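Local coordinates for purine nucleoside phosphorylase (Thermus thermophilus, PDB 6TK9), which catalyses the reversible phosphorolysis of purine nucleosides, probably inosine and guanosine above all, to the free base and ribose 1-phosphate, at residues 2-13 / 94-102; 17-27 / 66-77. All blocks are in the same frame, centred on the assembly; numbering follows the deposited sequence.

Contacts 1 and 2, with centres about 15 Å apart, join neighbouring layers of one alpha/beta domain: contact 1 pairs two helices, contact 2 two parallel strands of the central sheet. Along the chain contact 2 is nested inside the loop that contact 1 closes, and helix 4-14 is followed, after a connecting loop, by strand 23-27. The layers touch directly. Tyr77 OH lies 2.9 Å from Pro95 O, a probable but weak hydrogen bond, Leu75 CD2 is 3.3 Å from Gly99 CA, and Leu66 CD1 is 3.6 Å from Val13 CG1. As in related purine nucleoside phosphorylases, the glycine-rich loop following strand 23-27 probably contributes to the phosphate site, which would put contact 2 beside it.

Contact 1: 2-13 / 94-102; sequences LYDKIQEAVAYV and FPVRVGFFL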
loop_
_atom_site.group_PDB
_atom_site.type_symbol
_atom_site.label_atom_id
_atom_site.label_comp_id
_atom_site.label_asym_id
_atom_site.label_seq_id
_atom_site.Cartn_x
_atom_site.Cartn_y
_atom_site.Cartn_z
ATOM N N LEU A 2 7.222 9.435 41.485
ATOM C CA LEU A 2 7.682 8.326 40.585
ATOM C C LEU A 2 9.209 8.292 40.602
ATOM O O LEU A 2 9.847 9.316 40.278
ATOM C CB LEU A 2 7.155 8.534 39.161
ATOM C CG LEU A 2 7.355 7.419 38.115
ATOM C CD1 LEU A 2 8.741 7.460 37.484
ATOM C CD2 LEU A 2 7.035 6.017 38.631
ATOM N N TYR A 3 9.764 7.138 40.937
ATOM C CA TYR A 3 11.169 6.949 41.379
ATOM C C TYR A 3 11.137 6.680 42.879
ATOM O O TYR A 3 11.661 5.643 43.265
ATOM C CB TYR A 3 12.120 8.125 41.138
ATOM C CG TYR A 3 13.527 7.798 41.581
ATOM C CD1 TYR A 3 14.338 6.980 40.810
ATOM C CD2 TYR A 3 14.026 8.223 42.803
ATOM C CE1 TYR A 3 15.614 6.620 41.214
ATOM C CE2 TYR A 3 15.299 7.871 43.229
ATOM C CZ TYR A 3 16.097 7.070 42.429
ATOM O OH TYR A 3 17.358 6.733 42.813
ATOM N N ASP A 4 10.540 7.587 43.660
ATOM C CA ASP A 4 10.320 7.404 45.121
ATOM C C ASP A 4 9.329 6.241 45.296
ATOM O O ASP A 4 9.525 5.426 46.214
ATOM C CB ASP A 4 9.932 8.724 45.802
ATOM C CG ASP A 4 11.021 9.794 45.737
ATOM O OD1 ASP A 4 12.205 9.435 45.781
ATOM O OD2 ASP A 4 10.680 10.974 45.615
ATOM N N LYS A 5 8.353 6.132 44.399
ATOM C CA LYS A 5 7.395 5.001 44.303
ATOM C C LYS A 5 8.162 3.711 43.989
ATOM O O LYS A 5 7.804 2.670 44.564
ATOM C CB LYS A 5 6.378 5.231 43.182
ATOM C CG LYS A 5 5.091 5.949 43.553
ATOM C CD LYS A 5 4.010 5.783 42.481
ATOM C CE LYS A 5 2.824 6.710 42.645
ATOM N NZ LYS A 5 2.065 6.857 41.376
ATOM N N ILE A 6 9.123 3.777 43.061
ATOM C CA ILE A 6 9.959 2.619 42.628
ATOM C C ILE A 6 10.763 2.131 43.838
ATOM O O ILE A 6 10.689 0.937 44.144
ATOM C CB ILE A 6 10.853 2.989 41.423
ATOM C CG1 ILE A 6 10.037 3.155 40.145
ATOM C CG2 ILE A 6 11.970 1.982 41.214
ATOM C CD1 ILE A 6 10.855 3.690 38.988
ATOM N N GLN A 7 11.479 3.025 44.515
ATOM C CA GLN A 7 12.304 2.691 45.706
ATOM C C GLN A 7 11.407 2.165 46.842
ATOM O O GLN A 7 11.870 1.277 47.559
ATOM C CB GLN A 7 13.158 3.890 46.126
ATOM C CG GLN A 7 14.312 4.216 45.167
ATOM C CD GLN A 7 15.238 3.063 44.841
ATOM O OE1 GLN A 7 15.676 2.310 45.712
ATOM N NE2 GLN A 7 15.550 2.913 43.563
ATOM N N GLU A 8 10.181 2.669 47.005
ATOM C CA GLU A 8 9.225 2.136 48.005
ATOM C C GLU A 8 9.052 0.650 47.702
ATOM O O GLU A 8 9.129 -0.157 48.653
ATOM C CB GLU A 8 7.870 2.852 48.002
ATOM C CG GLU A 8 7.778 4.068 48.918
ATOM C CD GLU A 8 6.413 4.324 49.559
ATOM O OE1 GLU A 8 5.406 3.802 49.057
ATOM O OE2 GLU A 8 6.355 5.058 50.576
ATOM N N ALA A 9 8.877 0.309 46.422
ATOM C CA ALA A 9 8.613 -1.072 45.944
ATOM C C ALA A 9 9.904 -1.896 46.012
ATOM O O ALA A 9 9.860 -3.011 46.518
ATOM C CB ALA A 9 8.022 -1.070 44.551
ATOM N N VAL A 10 11.016 -1.374 45.512
ATOM C CA VAL A 10 12.322 -2.082 45.589
ATOM C C VAL A 10 12.549 -2.490 47.054
ATOM O O VAL A 10 12.698 -3.710 47.313
ATOM C CB VAL A 10 13.470 -1.221 45.032
ATOM C CG1 VAL A 10 14.841 -1.785 45.377
ATOM C CG2 VAL A 10 13.335 -1.036 43.530
ATOM N N ALA A 11 12.506 -1.513 47.968
ATOM C CA ALA A 11 12.706 -1.674 49.431
ATOM C C ALA A 11 11.788 -2.772 49.997
ATOM O O ALA A 11 12.268 -3.578 50.812
ATOM C CB ALA A 11 12.485 -0.354 50.135
ATOM N N TYR A 12 10.514 -2.818 49.608
ATOM C CA TYR A 12 9.573 -3.836 50.144
ATOM C C TYR A 12 10.065 -5.231 49.741
ATOM O O TYR A 12 9.950 -6.144 50.590
ATOM C CB TYR A 12 8.125 -3.579 49.723
ATOM C CG TYR A 12 7.174 -4.614 50.265
ATOM C CD1 TYR A 12 6.652 -4.514 51.546
ATOM C CD2 TYR A 12 6.827 -5.724 49.510
ATOM C CE1 TYR A 12 5.795 -5.482 52.053
ATOM C CE2 TYR A 12 5.978 -6.702 50.005
ATOM C CZ TYR A 12 5.468 -6.592 51.289
ATOM O OH TYR A 12 4.631 -7.565 51.769
ATOM N N VAL A 13 10.619 -5.393 48.529
ATOM C CA VAL A 13 11.120 -6.710 48.028
ATOM C C VAL A 13 12.406 -7.056 48.795
ATOM O O VAL A 13 12.534 -8.206 49.264
ATOM C CB VAL A 13 11.310 -6.733 46.496
ATOM C CG1 VAL A 13 11.963 -8.021 46.029
ATOM C CG2 VAL A 13 9.996 -6.548 45.752
ATOM N N PHE A 94 5.157 -0.303 35.600
ATOM C CA PHE A 94 5.724 -0.152 36.963
ATOM C C PHE A 94 6.547 -1.409 37.264
ATOM O O PHE A 94 7.756 -1.282 37.485
ATOM C CB PHE A 94 4.669 0.222 38.008
ATOM C CG PHE A 94 5.304 0.605 39.322
ATOM C CD1 PHE A 94 6.009 1.795 39.451
ATOM C CD2 PHE A 94 5.284 -0.266 40.406
ATOM C CE1 PHE A 94 6.654 2.120 40.638
ATOM C CE2 PHE A 94 5.926 0.063 41.595
ATOM C CZ PHE A 94 6.607 1.254 41.708
ATOM N N PRO A 95 5.980 -2.646 37.180
ATOM C CA PRO A 95 6.733 -3.865 37.481
ATOM C C PRO A 95 8.122 -3.912 36.815
ATOM O O PRO A 95 9.093 -3.913 37.560
ATOM C CB PRO A 95 5.804 -5.005 37.023
ATOM C CG PRO A 95 4.414 -4.427 37.137
ATOM C CD PRO A 95 4.586 -2.952 36.811
ATOM N N VAL A 96 8.222 -3.927 35.481
ATOM C CA VAL A 96 9.548 -4.041 34.793
ATOM C C VAL A 96 10.479 -2.893 35.222
ATOM O O VAL A 96 11.697 -3.104 35.207
ATOM C CB VAL A 96 9.443 -4.128 33.259
ATOM C CG1 VAL A 96 8.692 -5.378 32.834
ATOM C CG2 VAL A 96 8.828 -2.882 32.639
ATOM N N ARG A 97 9.960 -1.728 35.600
ATOM C CA ARG A 97 10.815 -0.611 36.093
ATOM C C ARG A 97 11.446 -1.030 37.436
ATOM O O ARG A 97 12.684 -0.935 37.545
ATOM C CB ARG A 97 10.028 0.707 36.182
ATOM C CG ARG A 97 9.756 1.372 34.833
ATOM C CD ARG A 97 8.752 2.519 34.886
ATOM N NE ARG A 97 9.010 3.552 33.890
ATOM C CZ ARG A 97 8.232 4.611 33.631
ATOM N NH1 ARG A 97 7.108 4.811 34.299
ATOM N NH2 ARG A 97 8.601 5.479 32.699
ATOM N N VAL A 98 10.637 -1.493 38.404
ATOM C CA VAL A 98 11.102 -2.083 39.701
ATOM C C VAL A 98 12.056 -3.247 39.406
ATOM O O VAL A 98 13.137 -3.321 40.027
ATOM C CB VAL A 98 9.920 -2.540 40.579
ATOM C CG1 VAL A 98 10.367 -3.405 41.744
ATOM C CG2 VAL A 98 9.128 -1.352 41.085
ATOM N N GLY A 99 11.684 -4.104 38.460
ATOM C CA GLY A 99 12.543 -5.214 38.020
ATOM C C GLY A 99 13.934 -4.723 37.676
ATOM O O GLY A 99 14.919 -5.390 38.028
ATOM N N PHE A 100 14.022 -3.609 36.959
ATOM C CA PHE A 100 15.314 -3.062 36.476
ATOM C C PHE A 100 16.146 -2.632 37.687
ATOM O O PHE A 100 17.357 -2.859 37.695
ATOM C CB PHE A 100 15.092 -1.914 35.490
ATOM C CG PHE A 100 16.364 -1.298 34.974
ATOM C CD1 PHE A 100 17.077 -1.898 33.948
ATOM C CD2 PHE A 100 16.839 -0.115 35.510
ATOM C CE1 PHE A 100 18.242 -1.324 33.461
ATOM C CE2 PHE A 100 18.012 0.450 35.039
ATOM C CZ PHE A 100 18.716 -0.161 34.025
ATOM N N PHE A 101 15.491 -2.037 38.678
ATOM C CA PHE A 101 16.149 -1.351 39.814
ATOM C C PHE A 101 16.482 -2.363 40.902
ATOM O O PHE A 101 17.262 -1.986 41.785
ATOM C CB PHE A 101 15.281 -0.209 40.334
ATOM C CG PHE A 101 15.472 1.062 39.556
ATOM C CD1 PHE A 101 16.666 1.768 39.652
ATOM C CD2 PHE A 101 14.475 1.538 38.715
ATOM C CE1 PHE A 101 16.859 2.933 38.924
ATOM C CE2 PHE A 101 14.667 2.704 37.989
ATOM C CZ PHE A 101 15.857 3.396 38.093
ATOM N N LEU A 102 15.902 -3.567 40.825
ATOM C CA LEU A 102 16.313 -4.773 41.598
ATOM C C LEU A 102 17.622 -5.337 41.023
ATOM O O LEU A 102 18.353 -6.015 41.790
ATOM C CB LEU A 102 15.216 -5.837 41.534
ATOM C CG LEU A 102 14.008 -5.603 42.432
ATOM C CD1 LEU A 102 12.884 -6.568 42.089
ATOM C CD2 LEU A 102 14.383 -5.728 43.901
#
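Ile6 fits as a knob into a hole formed by Phe94, Arg97, Val98 and Phe101, where the N-terminal helix 4-13 crosses helix 94-102 on one flank of the alpha/beta domain. The short helical axes approach to 9.4 Å at a signed angle of -64°, a steep crossing, and the side chains at its centre are mostly apolar. From CB the Ile6 side chain divides. CG1, lying anti to the carbonyl carbon (chi1 -71°), meets Phe94 CE1 at 3.6 Å, the two side chains running antiparallel alongside one another. CG2 takes the other branch and touches Phe101 CD2 at 3.6 Å, in an approach oblique to that ring. At the tip, CD1 reaches Phe101 CE2 at 4.1 Å and Arg97 CB at 4.2 Å. The CG1-CD1 branch thus bridges both rings while CG2 rests on Phe101, contacts that probably restrict rotation about the CA-CB bond. Phe94 swings its ring toward the first helix because CG is anti to the backbone N (chi1 -170°); its rim then receives Leu2 CD2, Ala9 CB and the Lys5 carbonyl near the ring plane. One turn along, Ala9 is small enough for its CB to come within 3.6 Å of Val98 CG2. Val10 CG2 packs on CB of Phe101, and Val13 on Leu102 finishes the row. No hydrogen bond links the segments, so the contact rests on van der Waals packing. Leu222 of helix 213-222 also touches Arg97, Phe100 and Phe101, while Tyr3, at the N-cap position, makes a cation-pi contact with Arg147. The closest approach is a carbonyl oxygen on an aromatic edge: Lys5 O lies 3.4 Å from Phe94 CZ, near the ring plane.

Contact 2: 17-27 / 66-77; sequences TDFVPEVGLVL and LGRLEGKPVLVY
Phe19 and Tyr77 meet the opposite segment along their rims and obliquely, with neither ring stacked face-on across the contact. Near the plane of Phe19, at its edge, lie Val74 N and Arg68 NH1, the latter 4.1 Å from CE1; the guanidinium plane is turned 87° to the ring, and NH1 comes to the edge rather than over a face. Pro73 CB comes in obliquely, 3.5 Å from Phe19 CZ, and Gly67 O and Leu66 CB are oblique too. Tyr77 has Leu25 O at its edge and Val26 CG2 obliquely, 3.6 Å from CD1. With alanine at Phe19, the ring's contacts with Pro73 CB and Leu66 CB would be lost, which is likely to open a gap at the Gly67 corner. Beyond these rings, strands 23-27 and 72-77 pair in parallel within the central mixed sheet. Leu75 N donates to Val23 O (2.8 Å), Tyr77 N to Leu25 O (3.0 Å) and Leu27 N to Tyr77 O (3.1 Å), while Leu25 N to Leu75 O is weak. At the entrance Pro73 O takes two donors, Glu22 N at 3.0 Å and, weakly, Val23 N. Gly24 and Val26 bond instead to strand 106-115, making 23-27 an interior strand. Leu25 and Leu69 pack against helix 257-270. Backbone bonds thus set the register, with mostly apolar side chains on both faces.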
loop_
_atom_site.group_PDB
_atom_site.type_symbol
_atom_site.label_atom_id
_atom_site.label_comp_id
_atom_site.label_asym_id
_atom_site.label_seq_id
_atom_site.Cartn_x
_atom_site.Cartn_y
_atom_site.Cartn_z
ATOM N N THR A 17 14.060 -10.322 50.939
ATOM C CA THR A 17 15.215 -11.049 50.356
ATOM C C THR A 17 16.226 -10.090 49.734
ATOM O O THR A 17 15.815 -9.169 49.032
ATOM C CB THR A 17 14.771 -12.031 49.266
ATOM O OG1 THR A 17 15.951 -12.539 48.647
ATOM C CG2 THR A 17 13.881 -11.399 48.216
ATOM N N ASP A 18 17.501 -10.376 49.952
ATOM C CA ASP A 18 18.657 -9.648 49.379
ATOM C C ASP A 18 19.023 -10.285 48.029
ATOM O O ASP A 18 20.026 -9.853 47.443
ATOM C CB ASP A 18 19.836 -9.647 50.368
ATOM C CG ASP A 18 20.321 -11.042 50.758
ATOM O OD1 ASP A 18 19.620 -12.025 50.441
ATOM O OD2 ASP A 18 21.400 -11.147 51.380
ATOM N N PHE A 19 18.262 -11.270 47.540
ATOM C CA PHE A 19 18.561 -11.959 46.254
ATOM C C PHE A 19 18.511 -10.948 45.102
ATOM O O PHE A 19 17.470 -10.315 44.892
ATOM C CB PHE A 19 17.599 -13.121 45.987
ATOM C CG PHE A 19 18.023 -14.082 44.894
ATOM C CD1 PHE A 19 18.984 -15.058 45.131
ATOM C CD2 PHE A 19 17.433 -14.041 43.638
ATOM C CE1 PHE A 19 19.355 -15.954 44.136
ATOM C CE2 PHE A 19 17.800 -14.940 42.649
ATOM C CZ PHE A 19 18.759 -15.893 42.900
ATOM N N VAL A 20 19.632 -10.822 44.393
ATOM C CA VAL A 20 19.827 -9.934 43.215
ATOM C C VAL A 20 19.664 -10.778 41.948
ATOM O O VAL A 20 20.458 -11.677 41.686
ATOM C CB VAL A 20 21.208 -9.244 43.266
ATOM C CG1 VAL A 20 21.358 -8.185 42.182
ATOM C CG2 VAL A 20 21.501 -8.632 44.629
ATOM N N PRO A 21 18.634 -10.509 41.115
ATOM C CA PRO A 21 18.477 -11.192 39.839
ATOM C C PRO A 21 19.319 -10.535 38.740
ATOM O O PRO A 21 19.535 -9.354 38.807
ATOM C CB PRO A 21 16.996 -10.955 39.548
ATOM C CG PRO A 21 16.783 -9.540 40.046
ATOM C CD PRO A 21 17.592 -9.490 41.324
ATOM N N GLU A 22 19.737 -11.319 37.751
ATOM C CA GLU A 22 20.475 -10.850 36.549
ATOM C C GLU A 22 19.517 -10.733 35.362
ATOM O O GLU A 22 19.804 -9.945 34.468
ATOM C CB GLU A 22 21.608 -11.821 36.224
ATOM C CG GLU A 22 22.790 -11.630 37.153
ATOM C CD GLU A 22 23.836 -12.727 37.172
ATOM O OE1 GLU A 22 23.709 -13.708 36.395
ATOM O OE2 GLU A 22 24.772 -12.595 37.982
ATOM N N VAL A 23 18.426 -11.493 35.361
ATOM C CA VAL A 23 17.551 -11.650 34.175
ATOM C C VAL A 23 16.100 -11.534 34.632
ATOM O O VAL A 23 15.687 -12.259 35.543
ATOM C CB VAL A 23 17.821 -12.970 33.431
ATOM C CG1 VAL A 23 16.873 -13.158 32.255
ATOM C CG2 VAL A 23 19.261 -13.064 32.951
ATOM N N GLY A 24 15.382 -10.604 34.012
ATOM C CA GLY A 24 13.929 -10.458 34.132
ATOM C C GLY A 24 13.283 -11.321 33.094
ATOM O O GLY A 24 13.869 -11.497 32.049
ATOM N N LEU A 25 12.116 -11.850 33.395
ATOM C CA LEU A 25 11.364 -12.732 32.488
ATOM C C LEU A 25 9.885 -12.514 32.803
ATOM O O LEU A 25 9.530 -12.735 33.952
ATOM C CB LEU A 25 11.846 -14.159 32.763
ATOM C CG LEU A 25 10.997 -15.271 32.161
ATOM C CD1 LEU A 25 11.072 -15.257 30.641
ATOM C CD2 LEU A 25 11.439 -16.617 32.694
ATOM N N VAL A 26 9.099 -12.004 31.850
ATOM C CA VAL A 26 7.641 -11.713 32.012
ATOM C C VAL A 26 6.894 -12.803 31.251
ATOM O O VAL A 26 7.132 -12.948 30.040
ATOM C CB VAL A 26 7.250 -10.302 31.516
ATOM C CG1 VAL A 26 5.748 -10.075 31.558
ATOM C CG2 VAL A 26 7.936 -9.191 32.289
ATOM N N LEU A 27 6.076 -13.571 31.961
ATOM C CA LEU A 27 5.312 -14.703 31.396
ATOM C C LEU A 27 3.893 -14.197 31.126
ATOM O O LEU A 27 3.292 -13.661 32.038
ATOM C CB LEU A 27 5.349 -15.903 32.363
ATOM C CG LEU A 27 6.747 -16.454 32.690
ATOM C CD1 LEU A 27 6.697 -17.522 33.774
ATOM C CD2 LEU A 27 7.446 -16.991 31.462
ATOM N N LEU A 66 11.389 -14.408 42.685
ATOM C CA LEU A 66 12.871 -14.336 42.657
ATOM C C LEU A 66 13.421 -15.734 42.927
ATOM O O LEU A 66 12.894 -16.419 43.833
ATOM C CB LEU A 66 13.354 -13.334 43.705
ATOM C CG LEU A 66 13.076 -11.869 43.370
ATOM C CD1 LEU A 66 12.247 -11.215 44.457
ATOM C CD2 LEU A 66 14.361 -11.093 43.154
ATOM N N GLY A 67 14.425 -16.150 42.156
ATOM C CA GLY A 67 15.014 -17.490 42.296
ATOM C C GLY A 67 16.002 -17.865 41.209
ATOM O O GLY A 67 16.631 -16.985 40.582
ATOM N N ARG A 68 16.174 -19.170 41.042
ATOM C CA ARG A 68 17.191 -19.775 40.151
ATOM C C ARG A 68 16.421 -20.607 39.122
ATOM O O ARG A 68 15.519 -21.355 39.520
ATOM C CB ARG A 68 18.189 -20.566 41.003
ATOM C CG ARG A 68 19.529 -20.845 40.341
ATOM C CD ARG A 68 20.581 -21.229 41.370
ATOM N NE ARG A 68 21.054 -20.031 42.053
ATOM C CZ ARG A 68 21.963 -19.171 41.567
ATOM N NH1 ARG A 68 22.301 -18.096 42.263
ATOM N NH2 ARG A 68 22.520 -19.369 40.380
ATOM N N LEU A 69 16.697 -20.380 37.843
ATOM C CA LEU A 69 16.114 -21.134 36.710
ATOM C C LEU A 69 17.278 -21.347 35.739
ATOM O O LEU A 69 18.048 -20.395 35.590
ATOM C CB LEU A 69 14.967 -20.317 36.113
ATOM C CG LEU A 69 14.180 -20.968 34.984
ATOM C CD1 LEU A 69 13.445 -22.207 35.468
ATOM C CD2 LEU A 69 13.203 -19.966 34.386
ATOM N N GLU A 70 17.471 -22.576 35.245
ATOM C CA GLU A 70 18.576 -22.985 34.333
ATOM C C GLU A 70 19.906 -22.452 34.898
ATOM O O GLU A 70 20.824 -22.142 34.110
ATOM C CB GLU A 70 18.237 -22.556 32.900
ATOM C CG GLU A 70 19.085 -23.214 31.830
ATOM C CD GLU A 70 18.797 -24.667 31.486
ATOM O OE1 GLU A 70 17.698 -25.141 31.816
ATOM O OE2 GLU A 70 19.685 -25.327 30.869
ATOM N N GLY A 71 20.017 -22.398 36.230
ATOM C CA GLY A 71 21.234 -21.975 36.951
ATOM C C GLY A 71 21.451 -20.468 36.968
ATOM O O GLY A 71 22.469 -20.042 37.494
ATOM N N LYS A 72 20.534 -19.673 36.424
ATOM C CA LYS A 72 20.637 -18.193 36.429
ATOM C C LYS A 72 19.807 -17.638 37.579
ATOM O O LYS A 72 18.719 -18.138 37.859
ATOM C CB LYS A 72 20.167 -17.632 35.087
ATOM C CG LYS A 72 21.045 -18.011 33.902
ATOM C CD LYS A 72 22.414 -17.347 33.894
ATOM C CE LYS A 72 23.506 -18.302 33.456
ATOM N NZ LYS A 72 24.855 -17.750 33.726
ATOM N N PRO A 73 20.294 -16.583 38.271
ATOM C CA PRO A 73 19.450 -15.817 39.191
ATOM C C PRO A 73 18.442 -14.967 38.393
ATOM O O PRO A 73 18.872 -14.147 37.595
ATOM C CB PRO A 73 20.433 -14.962 40.019
ATOM C CG PRO A 73 21.765 -15.000 39.263
ATOM C CD PRO A 73 21.677 -16.088 38.207
ATOM N N VAL A 74 17.136 -15.173 38.595
ATOM C CA VAL A 74 16.086 -14.584 37.708
ATOM C C VAL A 74 14.983 -13.920 38.537
ATOM O O VAL A 74 14.699 -14.404 39.652
ATOM C CB VAL A 74 15.519 -15.629 36.734
ATOM C CG1 VAL A 74 16.622 -16.196 35.864
ATOM C CG2 VAL A 74 14.777 -16.753 37.432
ATOM N N LEU A 75 14.442 -12.808 38.013
ATOM C CA LEU A 75 13.135 -12.208 38.398
ATOM C C LEU A 75 12.093 -12.702 37.395
ATOM O O LEU A 75 12.231 -12.386 36.211
ATOM C CB LEU A 75 13.241 -10.680 38.371
ATOM C CG LEU A 75 12.069 -9.913 38.987
ATOM C CD1 LEU A 75 11.903 -10.231 40.464
ATOM C CD2 LEU A 75 12.256 -8.420 38.819
ATOM N N VAL A 76 11.132 -13.507 37.844
ATOM C CA VAL A 76 9.999 -14.004 37.004
ATOM C C VAL A 76 8.715 -13.292 37.465
ATOM O O VAL A 76 8.427 -13.293 38.661
ATOM C CB VAL A 76 9.907 -15.541 37.056
ATOM C CG1 VAL A 76 8.748 -16.083 36.230
ATOM C CG2 VAL A 76 11.219 -16.177 36.619
ATOM N N TYR A 77 8.031 -12.619 36.544
ATOM C CA TYR A 77 6.666 -12.059 36.678
ATOM C C TYR A 77 5.710 -13.146 36.239
ATOM O O TYR A 77 5.684 -13.425 35.057
ATOM C CB TYR A 77 6.517 -10.814 35.803
ATOM C CG TYR A 77 7.417 -9.691 36.237
ATOM C CD1 TYR A 77 8.718 -9.608 35.784
ATOM C CD2 TYR A 77 7.007 -8.781 37.187
ATOM C CE1 TYR A 77 9.568 -8.602 36.210
ATOM C CE2 TYR A 77 7.847 -7.772 37.628
ATOM C CZ TYR A 77 9.125 -7.674 37.127
ATOM O OH TYR A 77 9.941 -6.666 37.539
#